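Local coordinates for protein fumarase E (Shigella flexneri 2a str. 2457T, PDB 3C8G) that probably catalyses the addition of water to fumarate to give malate, and is a helical member of the MtlR/FumE family, at residues D20-F25 with S95-Y100; V72-I77 with W86-I91; S124-R127 with L131-A134. All blocks are in the same frame, centred on the assembly; numbering follows the deposited sequence.

How the contacts relate
All three contacts lie within the MtlR/FumE family region of this helical chain. Contact 1 and contact 2 share helix 85-103. Contact 2 uses its first half and contact 1 the part further along, with centres about 18 Å apart. The chain between the two segments of contact 1 includes all of contact 2. Contact 3 comes later in the sequence. It reaches contact 2 directly: Ser124 N lies 3.1 Å from Asp90 OD2, a probable hydrogen bond, and Arg127 makes a cation-pi contact with Trp86. Contacts 1 and 3 do not touch, their nearest atoms being about 9 Å apart. Only contact 2 also meets a neighbouring chain of the assembly, consistent with the homodimer.

Contact 1. Residues D20-F25 with S95-Y100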
loop_
_atom_site.group_PDB
_atom_site.type_symbol
_atom_site.label_atom_id
_atom_site.label_comp_id
_atom_site.label_asym_id
_atom_site.label_seq_id
_atom_site.Cartn_x
_atom_site.Cartn_y
_atom_site.Cartn_z
ATOM N N ASP B 20 -10.533 -32.129 -4.123
ATOM C CA ASP B 20 -10.802 -33.060 -5.236
ATOM C C ASP B 20 -11.122 -32.392 -6.593
ATOM O O ASP B 20 -11.368 -33.082 -7.602
ATOM C CB ASP B 20 -11.877 -34.096 -4.858
ATOM C CG ASP B 20 -13.315 -33.500 -4.834
ATOM O OD1 ASP B 20 -13.732 -32.796 -5.797
ATOM O OD2 ASP B 20 -14.052 -33.762 -3.850
ATOM N N ASN B 21 -11.125 -31.062 -6.623
ATOM C CA ASN B 21 -11.383 -30.355 -7.889
ATOM C C ASN B 21 -10.584 -29.051 -8.037
ATOM O O ASN B 21 -10.254 -28.407 -7.042
ATOM C CB ASN B 21 -12.897 -30.183 -8.145
ATOM C CG ASN B 21 -13.520 -29.158 -7.252
ATOM O OD1 ASN B 21 -13.223 -27.989 -7.334
ATOM N ND2 ASN B 21 -14.401 -29.585 -6.405
ATOM N N LEU B 22 -10.261 -28.693 -9.284
ATOM C CA LEU B 22 -9.506 -27.461 -9.612
ATOM C C LEU B 22 -10.009 -26.201 -8.850
ATOM O O LEU B 22 -9.219 -25.450 -8.233
ATOM C CB LEU B 22 -9.514 -27.233 -11.131
ATOM C CG LEU B 22 -8.523 -26.333 -11.889
ATOM C CD1 LEU B 22 -9.195 -25.097 -12.451
ATOM C CD2 LEU B 22 -7.234 -25.958 -11.112
ATOM N N PHE B 23 -11.322 -26.005 -8.836
ATOM C CA PHE B 23 -11.882 -24.810 -8.243
ATOM C C PHE B 23 -11.594 -24.714 -6.744
ATOM O O PHE B 23 -11.210 -23.646 -6.268
ATOM C CB PHE B 23 -13.385 -24.712 -8.513
ATOM C CG PHE B 23 -14.033 -23.600 -7.781
ATOM C CD1 PHE B 23 -14.570 -23.812 -6.512
ATOM C CD2 PHE B 23 -14.059 -22.328 -8.332
ATOM C CE1 PHE B 23 -15.165 -22.784 -5.814
ATOM C CE2 PHE B 23 -14.636 -21.260 -7.637
ATOM C CZ PHE B 23 -15.194 -21.484 -6.370
ATOM N N SER B 24 -11.823 -25.808 -6.005
ATOM C CA SER B 24 -11.472 -25.910 -4.576
ATOM C C SER B 24 -9.957 -25.801 -4.401
ATOM O O SER B 24 -9.451 -25.146 -3.476
ATOM C CB SER B 24 -11.939 -27.246 -3.979
ATOM O OG SER B 24 -13.311 -27.222 -3.665
ATOM N N PHE B 25 -9.225 -26.442 -5.298
ATOM C CA PHE B 25 -7.793 -26.406 -5.175
ATOM C C PHE B 25 -7.286 -24.957 -5.133
ATOM O O PHE B 25 -6.619 -24.539 -4.175
ATOM C CB PHE B 25 -7.119 -27.191 -6.289
ATOM C CG PHE B 25 -5.659 -27.368 -6.063
ATOM C CD1 PHE B 25 -5.182 -28.476 -5.368
ATOM C CD2 PHE B 25 -4.752 -26.405 -6.504
ATOM C CE1 PHE B 25 -3.818 -28.643 -5.125
ATOM C CE2 PHE B 25 -3.378 -26.565 -6.271
ATOM C CZ PHE B 25 -2.920 -27.698 -5.577
ATOM N N SER B 95 -3.022 -15.793 -8.996
ATOM C CA SER B 95 -4.066 -14.867 -8.547
ATOM C C SER B 95 -5.012 -14.545 -9.694
ATOM O O SER B 95 -6.245 -14.569 -9.544
ATOM C CB SER B 95 -3.478 -13.588 -7.948
ATOM O OG SER B 95 -4.510 -12.831 -7.332
ATOM N N GLN B 96 -4.439 -14.262 -10.847
ATOM C CA GLN B 96 -5.241 -14.047 -12.032
ATOM C C GLN B 96 -6.173 -15.222 -12.361
ATOM O O GLN B 96 -7.347 -15.007 -12.677
ATOM C CB GLN B 96 -4.339 -13.741 -13.204
ATOM C CG GLN B 96 -3.375 -12.588 -12.932
ATOM C CD GLN B 96 -2.611 -12.219 -14.182
ATOM O OE1 GLN B 96 -2.210 -13.098 -14.959
ATOM N NE2 GLN B 96 -2.424 -10.914 -14.405
ATOM N N TYR B 97 -5.669 -16.450 -12.245
ATOM C CA TYR B 97 -6.480 -17.655 -12.465
ATOM C C TYR B 97 -7.574 -17.920 -11.398
ATOM O O TYR B 97 -8.680 -18.355 -11.741
ATOM C CB TYR B 97 -5.579 -18.884 -12.670
ATOM C CG TYR B 97 -6.260 -20.061 -13.346
ATOM C CD1 TYR B 97 -5.801 -21.365 -13.140
ATOM C CD2 TYR B 97 -7.371 -19.878 -14.170
ATOM C CE1 TYR B 97 -6.429 -22.454 -13.740
ATOM C CE2 TYR B 97 -7.993 -20.949 -14.789
ATOM C CZ TYR B 97 -7.524 -22.245 -14.574
ATOM O OH TYR B 97 -8.142 -23.325 -15.192
ATOM N N TRP B 98 -7.283 -17.663 -10.123
ATOM C CA TRP B 98 -8.325 -17.780 -9.088
ATOM C C TRP B 98 -9.446 -16.782 -9.386
ATOM O O TRP B 98 -10.634 -17.123 -9.303
ATOM C CB TRP B 98 -7.779 -17.614 -7.657
ATOM C CG TRP B 98 -8.872 -17.277 -6.656
ATOM C CD1 TRP B 98 -8.994 -16.120 -5.943
ATOM C CD2 TRP B 98 -10.016 -18.091 -6.302
ATOM N NE1 TRP B 98 -10.136 -16.151 -5.170
ATOM C CE2 TRP B 98 -10.784 -17.344 -5.365
ATOM C CE3 TRP B 98 -10.457 -19.372 -6.671
ATOM C CZ2 TRP B 98 -11.965 -17.837 -4.788
ATOM C CZ3 TRP B 98 -11.649 -19.870 -6.102
ATOM C CH2 TRP B 98 -12.387 -19.098 -5.172
ATOM N N HIS B 99 -9.057 -15.566 -9.766
ATOM C CA HIS B 99 -10.011 -14.512 -10.117
ATOM C C HIS B 99 -10.900 -14.945 -11.269
ATOM O O HIS B 99 -12.120 -14.802 -11.202
ATOM C CB HIS B 99 -9.274 -13.270 -10.569
ATOM C CG HIS B 99 -8.821 -12.383 -9.460
ATOM N ND1 HIS B 99 -9.702 -11.750 -8.606
ATOM C CD2 HIS B 99 -7.581 -11.972 -9.105
ATOM C CE1 HIS B 99 -9.019 -10.998 -7.762
ATOM N NE2 HIS B 99 -7.731 -11.122 -8.039
ATOM N N TYR B 100 -10.281 -15.436 -12.342
ATOM C CA TYR B 100 -11.028 -16.020 -13.431
ATOM C C TYR B 100 -11.977 -17.140 -12.948
ATOM O O TYR B 100 -13.132 -17.182 -13.352
ATOM C CB TYR B 100 -10.076 -16.565 -14.493
ATOM C CG TYR B 100 -10.818 -17.127 -15.670
ATOM C CD1 TYR B 100 -11.281 -18.454 -15.668
ATOM C CD2 TYR B 100 -11.087 -16.333 -16.777
ATOM C CE1 TYR B 100 -11.996 -18.966 -16.748
ATOM C CE2 TYR B 100 -11.800 -16.827 -17.862
ATOM C CZ TYR B 100 -12.254 -18.139 -17.835
ATOM O OH TYR B 100 -12.951 -18.614 -18.922
#
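Leu22 and Phe23, on the short helix 22-25, pack against Tyr97 and Trp98 of helix 85-103 in this all-helical fold. The backbones stay well apart, with Phe23 CA 7.9 Å from Trp98 CA, and side chains bridge the distance. The inner part holds Leu22, Tyr97 and Trp98, all buried. Leu22 and Tyr97 meet head-on from their two helices. The methyl Leu22 CD1 lies 3.4 Å from Tyr97 OH and 3.9 Å from Tyr97 CZ, so it meets the hydroxyl end of the ring. Thr115 of helix 113-120 touches both of these side chains. The ring of Trp98 also meets the ring of His30.

Phe23 is more open and remains partly exposed. Its CG stands anti to the backbone N (chi1 173°), and the ring extends to the six-membered ring of Trp98. The pair is oblique, with planes inclined at 46° and centroids 5.4 Å apart. Phe23 CE2 and Trp98 CZ3 are 3.6 Å apart.

The solvent side is the approach to helix 22-25. Asp20 there is exposed, and its OD1 takes a weak hydrogen bond from Asn21 ND2. Asn21, partly exposed, is the N-cap residue and starts the helix that presents Leu22 and Phe23. Its side chain receives a nearly straight hydrogen bond of 2.9 Å from Ser24 N to Asn21 OD1, with an N-H...O angle of 174°.

Contact 2. Residues V72-I77 with W86-I91; sequences VALRLI and WLYADI
Leu74 and Tyr88 mark the closest backbone approach of two almost antiparallel helical segments, their CA atoms 7.0 Å apart. The N-to-C directions of 72-77 and 86-91 differ by 173°, and their axes come within 10.7 Å. The segments belong to consecutive helices, 70-79 and 85-103, which form a helical hairpin.

Leu74 is the main side chain on the first helix. It leaves its backbone heading toward the partner helix. Both its methyls face the branch of Ile91 at CB and CG2, the two side chains crossing at an angle. Leu74 CD1 lies 3.5 Å from Ile91 CG2, while Leu74 CD2 is 3.9 Å from the same methyl. Ile91 presents this methyl because CG2, not CG1, lies opposite its backbone N. Closer to the backbone, Leu74 CB meets Tyr88 CE2 at 3.9 Å.

An extended chi1 of 173° carries the Tyr88 ring across to the first helix. The ring passes Leu74, and Arg75 N lies at its edge, near its plane. The aliphatic part of Arg75, and not its guanidinium, meets the hydroxyl: Tyr88 OH is 3.5 Å from Arg75 CG. Tyr88 also stacks with the ring of Tyr78.

Ile37 of helix 29-40 touches Leu74 too, and Thr166 of helix 158-166 touches Ile91. No hydrogen bond joins the two segments. Van der Waals packing of Leu74 on Ile91 and on the Tyr88 ring holds the hairpin here, with the tyrosine hydroxyl against the arginine's aliphatic chain. Arg75 and Tyr88 take part both in this contact and in the packing on a neighbouring chain of the assembly.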
loop_
_atom_site.group_PDB
_atom_site.type_symbol
_atom_site.label_atom_id
_atom_site.label_comp_id
_atom_site.label_asym_id
_atom_site.label_seq_id
_atom_site.Cartn_x
_atom_site.Cartn_y
_atom_site.Cartn_z
ATOM N N VAL B 72 -2.240 -6.171 -4.298
ATOM C CA VAL B 72 -1.543 -4.971 -3.812
ATOM C C VAL B 72 -0.362 -5.369 -2.934
ATOM O O VAL B 72 0.732 -4.790 -3.050
ATOM C CB VAL B 72 -2.463 -3.882 -3.140
ATOM C CG1 VAL B 72 -3.908 -3.975 -3.628
ATOM C CG2 VAL B 72 -2.400 -3.942 -1.637
ATOM N N ALA B 73 -0.557 -6.385 -2.099
ATOM C CA ALA B 73 0.566 -6.993 -1.366
ATOM C C ALA B 73 1.749 -7.447 -2.262
ATOM O O ALA B 73 2.916 -7.208 -1.926
ATOM C CB ALA B 73 0.079 -8.135 -0.537
ATOM N N LEU B 74 1.448 -8.117 -3.377
ATOM C CA LEU B 74 2.490 -8.606 -4.285
ATOM C C LEU B 74 3.187 -7.422 -4.909
ATOM O O LEU B 74 4.412 -7.292 -4.846
ATOM C CB LEU B 74 1.912 -9.463 -5.403
ATOM C CG LEU B 74 1.795 -10.954 -5.190
ATOM C CD1 LEU B 74 0.992 -11.534 -6.356
ATOM C CD2 LEU B 74 3.180 -11.587 -5.072
ATOM N N ARG B 75 2.390 -6.554 -5.502
ATOM C CA ARG B 75 2.926 -5.346 -6.078
ATOM C C ARG B 75 3.819 -4.588 -5.087
ATOM O O ARG B 75 4.894 -4.126 -5.478
ATOM C CB ARG B 75 1.803 -4.495 -6.644
ATOM C CG ARG B 75 1.290 -5.111 -7.921
ATOM C CD ARG B 75 0.219 -4.295 -8.552
ATOM N NE ARG B 75 -1.102 -4.857 -8.298
ATOM C CZ ARG B 75 -2.101 -4.823 -9.176
ATOM N NH1 ARG B 75 -1.916 -4.282 -10.373
ATOM N NH2 ARG B 75 -3.275 -5.333 -8.864
ATOM N N LEU B 76 3.426 -4.523 -3.808
ATOM C CA LEU B 76 4.250 -3.822 -2.805
ATOM C C LEU B 76 5.632 -4.475 -2.692
ATOM O O LEU B 76 6.650 -3.798 -2.790
ATOM C CB LEU B 76 3.561 -3.754 -1.431
ATOM C CG LEU B 76 3.622 -2.471 -0.591
ATOM C CD1 LEU B 76 3.831 -2.787 0.870
ATOM C CD2 LEU B 76 4.679 -1.517 -1.025
ATOM N N ILE B 77 5.658 -5.790 -2.512
ATOM C CA ILE B 77 6.904 -6.520 -2.361
ATOM C C ILE B 77 7.784 -6.361 -3.600
ATOM O O ILE B 77 9.012 -6.165 -3.479
ATOM C CB ILE B 77 6.669 -8.010 -2.109
ATOM C CG1 ILE B 77 5.687 -8.227 -0.938
ATOM C CG2 ILE B 77 8.023 -8.748 -1.934
ATOM C CD1 ILE B 77 5.331 -9.684 -0.693
ATOM N N TRP B 86 10.451 -13.976 -11.627
ATOM C CA TRP B 86 9.848 -15.289 -11.807
ATOM C C TRP B 86 8.749 -15.578 -10.778
ATOM O O TRP B 86 7.670 -16.029 -11.152
ATOM C CB TRP B 86 10.901 -16.417 -11.878
ATOM C CG TRP B 86 11.663 -16.754 -10.592
ATOM C CD1 TRP B 86 12.921 -16.307 -10.241
ATOM C CD2 TRP B 86 11.256 -17.664 -9.536
ATOM N NE1 TRP B 86 13.300 -16.861 -9.028
ATOM C CE2 TRP B 86 12.301 -17.687 -8.574
ATOM C CE3 TRP B 86 10.102 -18.447 -9.306
ATOM C CZ2 TRP B 86 12.235 -18.461 -7.405
ATOM C CZ3 TRP B 86 10.029 -19.216 -8.125
ATOM C CH2 TRP B 86 11.099 -19.219 -7.198
ATOM N N LEU B 87 9.025 -15.265 -9.506
ATOM C CA LEU B 87 8.115 -15.542 -8.388
ATOM C C LEU B 87 6.925 -14.605 -8.406
ATOM O O LEU B 87 5.804 -15.005 -8.118
ATOM C CB LEU B 87 8.861 -15.414 -7.062
ATOM C CG LEU B 87 8.085 -15.842 -5.821
ATOM C CD1 LEU B 87 7.711 -17.309 -5.927
ATOM C CD2 LEU B 87 8.941 -15.610 -4.598
ATOM N N TYR B 88 7.179 -13.350 -8.748
ATOM C CA TYR B 88 6.099 -12.401 -8.906
ATOM C C TYR B 88 5.174 -12.808 -10.066
ATOM O O TYR B 88 3.937 -12.732 -9.940
ATOM C CB TYR B 88 6.638 -10.993 -9.097
ATOM C CG TYR B 88 5.576 -10.012 -9.428
ATOM C CD1 TYR B 88 5.299 -9.686 -10.743
ATOM C CD2 TYR B 88 4.823 -9.420 -8.426
ATOM C CE1 TYR B 88 4.296 -8.785 -11.050
ATOM C CE2 TYR B 88 3.838 -8.524 -8.711
ATOM C CZ TYR B 88 3.574 -8.204 -10.032
ATOM O OH TYR B 88 2.577 -7.287 -10.327
ATOM N N ALA B 89 5.764 -13.227 -11.186
ATOM C CA ALA B 89 4.987 -13.806 -12.294
ATOM C C ALA B 89 4.127 -14.982 -11.799
ATOM O O ALA B 89 2.915 -15.032 -12.024
ATOM C CB ALA B 89 5.910 -14.246 -13.427
ATOM N N ASP B 90 4.748 -15.900 -11.081
ATOM C CA ASP B 90 4.046 -17.103 -10.702
ATOM C C ASP B 90 2.830 -16.773 -9.837
ATOM O O ASP B 90 1.705 -17.206 -10.140
ATOM C CB ASP B 90 4.975 -18.101 -9.993
ATOM C CG ASP B 90 5.885 -18.870 -10.955
ATOM O OD1 ASP B 90 5.965 -18.499 -12.172
ATOM O OD2 ASP B 90 6.532 -19.849 -10.466
ATOM N N ILE B 91 3.056 -15.996 -8.777
ATOM C CA ILE B 91 2.005 -15.771 -7.789
ATOM C C ILE B 91 0.922 -14.923 -8.410
ATOM O O ILE B 91 -0.253 -15.172 -8.218
ATOM C CB ILE B 91 2.522 -15.105 -6.527
ATOM C CG1 ILE B 91 3.648 -15.942 -5.927
ATOM C CG2 ILE B 91 1.383 -14.966 -5.555
ATOM C CD1 ILE B 91 4.219 -15.396 -4.635
#

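Contact 3. Residues S124-R127 with L131-A134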
loop_
_atom_site.group_PDB
_atom_site.type_symbol
_atom_site.label_atom_id
_atom_site.label_comp_id
_atom_site.label_asym_id
_atom_site.label_seq_id
_atom_site.Cartn_x
_atom_site.Cartn_y
_atom_site.Cartn_z
ATOM N N SER B 124 7.902 -22.312 -11.654
ATOM C CA SER B 124 8.314 -23.332 -10.696
ATOM C C SER B 124 7.908 -24.721 -11.170
ATOM O O SER B 124 8.475 -25.718 -10.742
ATOM C CB SER B 124 7.795 -23.030 -9.293
ATOM O OG SER B 124 6.387 -22.969 -9.284
ATOM N N ILE B 125 6.963 -24.783 -12.095
ATOM C CA ILE B 125 6.639 -26.048 -12.751
ATOM C C ILE B 125 7.556 -26.284 -13.960
ATOM O O ILE B 125 8.183 -27.321 -14.080
ATOM C CB ILE B 125 5.143 -26.088 -13.161
ATOM C CG1 ILE B 125 4.278 -26.208 -11.927
ATOM C CG2 ILE B 125 4.865 -27.225 -14.092
ATOM C CD1 ILE B 125 2.843 -26.008 -12.238
ATOM N N THR B 126 7.621 -25.287 -14.830
ATOM C CA THR B 126 8.399 -25.296 -16.082
ATOM C C THR B 126 9.925 -25.478 -15.942
ATOM O O THR B 126 10.580 -26.057 -16.823
ATOM C CB THR B 126 8.051 -23.994 -16.863
ATOM O OG1 THR B 126 7.062 -24.308 -17.851
ATOM C CG2 THR B 126 9.257 -23.342 -17.525
ATOM N N ARG B 127 10.460 -24.997 -14.819
ATOM C CA ARG B 127 11.906 -24.986 -14.529
ATOM C C ARG B 127 12.406 -26.308 -14.042
ATOM O O ARG B 127 13.600 -26.580 -14.123
ATOM C CB ARG B 127 12.245 -23.945 -13.461
ATOM C CG ARG B 127 12.374 -22.574 -13.977
ATOM C CD ARG B 127 12.838 -21.706 -12.847
ATOM N NE ARG B 127 12.993 -20.326 -13.288
ATOM C CZ ARG B 127 13.584 -19.385 -12.568
ATOM N NH1 ARG B 127 13.693 -18.149 -13.047
ATOM N NH2 ARG B 127 14.062 -19.686 -11.365
ATOM N N LEU B 131 9.971 -32.957 -14.137
ATOM C CA LEU B 131 8.538 -32.984 -13.831
ATOM C C LEU B 131 7.635 -32.442 -14.958
ATOM O O LEU B 131 6.563 -32.997 -15.248
ATOM C CB LEU B 131 8.291 -32.209 -12.538
ATOM C CG LEU B 131 6.932 -32.263 -11.810
ATOM C CD1 LEU B 131 6.114 -31.036 -12.098
ATOM C CD2 LEU B 131 6.146 -33.549 -12.083
ATOM N N TYR B 132 8.066 -31.346 -15.577
ATOM C CA TYR B 132 7.355 -30.778 -16.708
ATOM C C TYR B 132 7.361 -31.725 -17.915
ATOM O O TYR B 132 6.307 -32.002 -18.505
ATOM C CB TYR B 132 7.935 -29.405 -17.059
ATOM C CG TYR B 132 7.170 -28.646 -18.124
ATOM C CD1 TYR B 132 7.831 -28.072 -19.211
ATOM C CD2 TYR B 132 5.782 -28.489 -18.034
ATOM C CE1 TYR B 132 7.127 -27.355 -20.172
ATOM C CE2 TYR B 132 5.068 -27.793 -18.997
ATOM C CZ TYR B 132 5.744 -27.231 -20.057
ATOM O OH TYR B 132 5.018 -26.544 -21.009
ATOM N N ASP B 133 8.538 -32.236 -18.260
ATOM C CA ASP B 133 8.651 -33.206 -19.339
ATOM C C ASP B 133 7.680 -34.378 -19.163
ATOM O O ASP B 133 7.105 -34.854 -20.137
ATOM C CB ASP B 133 10.075 -33.756 -19.468
ATOM C CG ASP B 133 11.072 -32.736 -20.013
ATOM O OD1 ASP B 133 10.699 -31.670 -20.578
ATOM O OD2 ASP B 133 12.279 -33.019 -19.876
ATOM N N ALA B 134 7.514 -34.843 -17.925
ATOM C CA ALA B 134 6.643 -35.993 -17.661
ATOM C C ALA B 134 5.207 -35.609 -17.911
ATOM O O ALA B 134 4.478 -36.391 -18.486
ATOM C CB ALA B 134 6.828 -36.565 -16.246
#
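Thr126 and Tyr132 run alongside each other in the same sense across a short turn between two successive helices. This is a local link between helices 123-126 and 129-134 of the all-helical fold. The backbones are close, with Thr126 CA 5.6 Å from Tyr132 CA. Tyr132 is extended at chi1 (-173°), which leaves its ring standing beside the threonine. The hydroxyl Thr126 OG1 sits over the centre of one face of the Tyr132 ring, 3.8 Å above the plane. The same oxygen makes a weak hydrogen bond with Ser120 O of helix 113-120, and Ser120 also touches Tyr132.

Ile125 approaches the ring differently. Its CG2 comes obliquely to Tyr132 CD2, at 4.2 Å. The same methyl, Ile125 CG2, is 4.5 Å from Leu131 CD1, a loose contact. Ile125 is buried and rests on Ile119 and Ala162, whereas Thr126 and Tyr132 are partly exposed. Leu131 reaches Ala158 of helix 158-166. No hydrogen bond crosses between 124-127 and 131-134. The nearest approach pairs a backbone carbonyl with a side-chain carbon: Ile125 O lies 3.6 Å from Tyr132 CB.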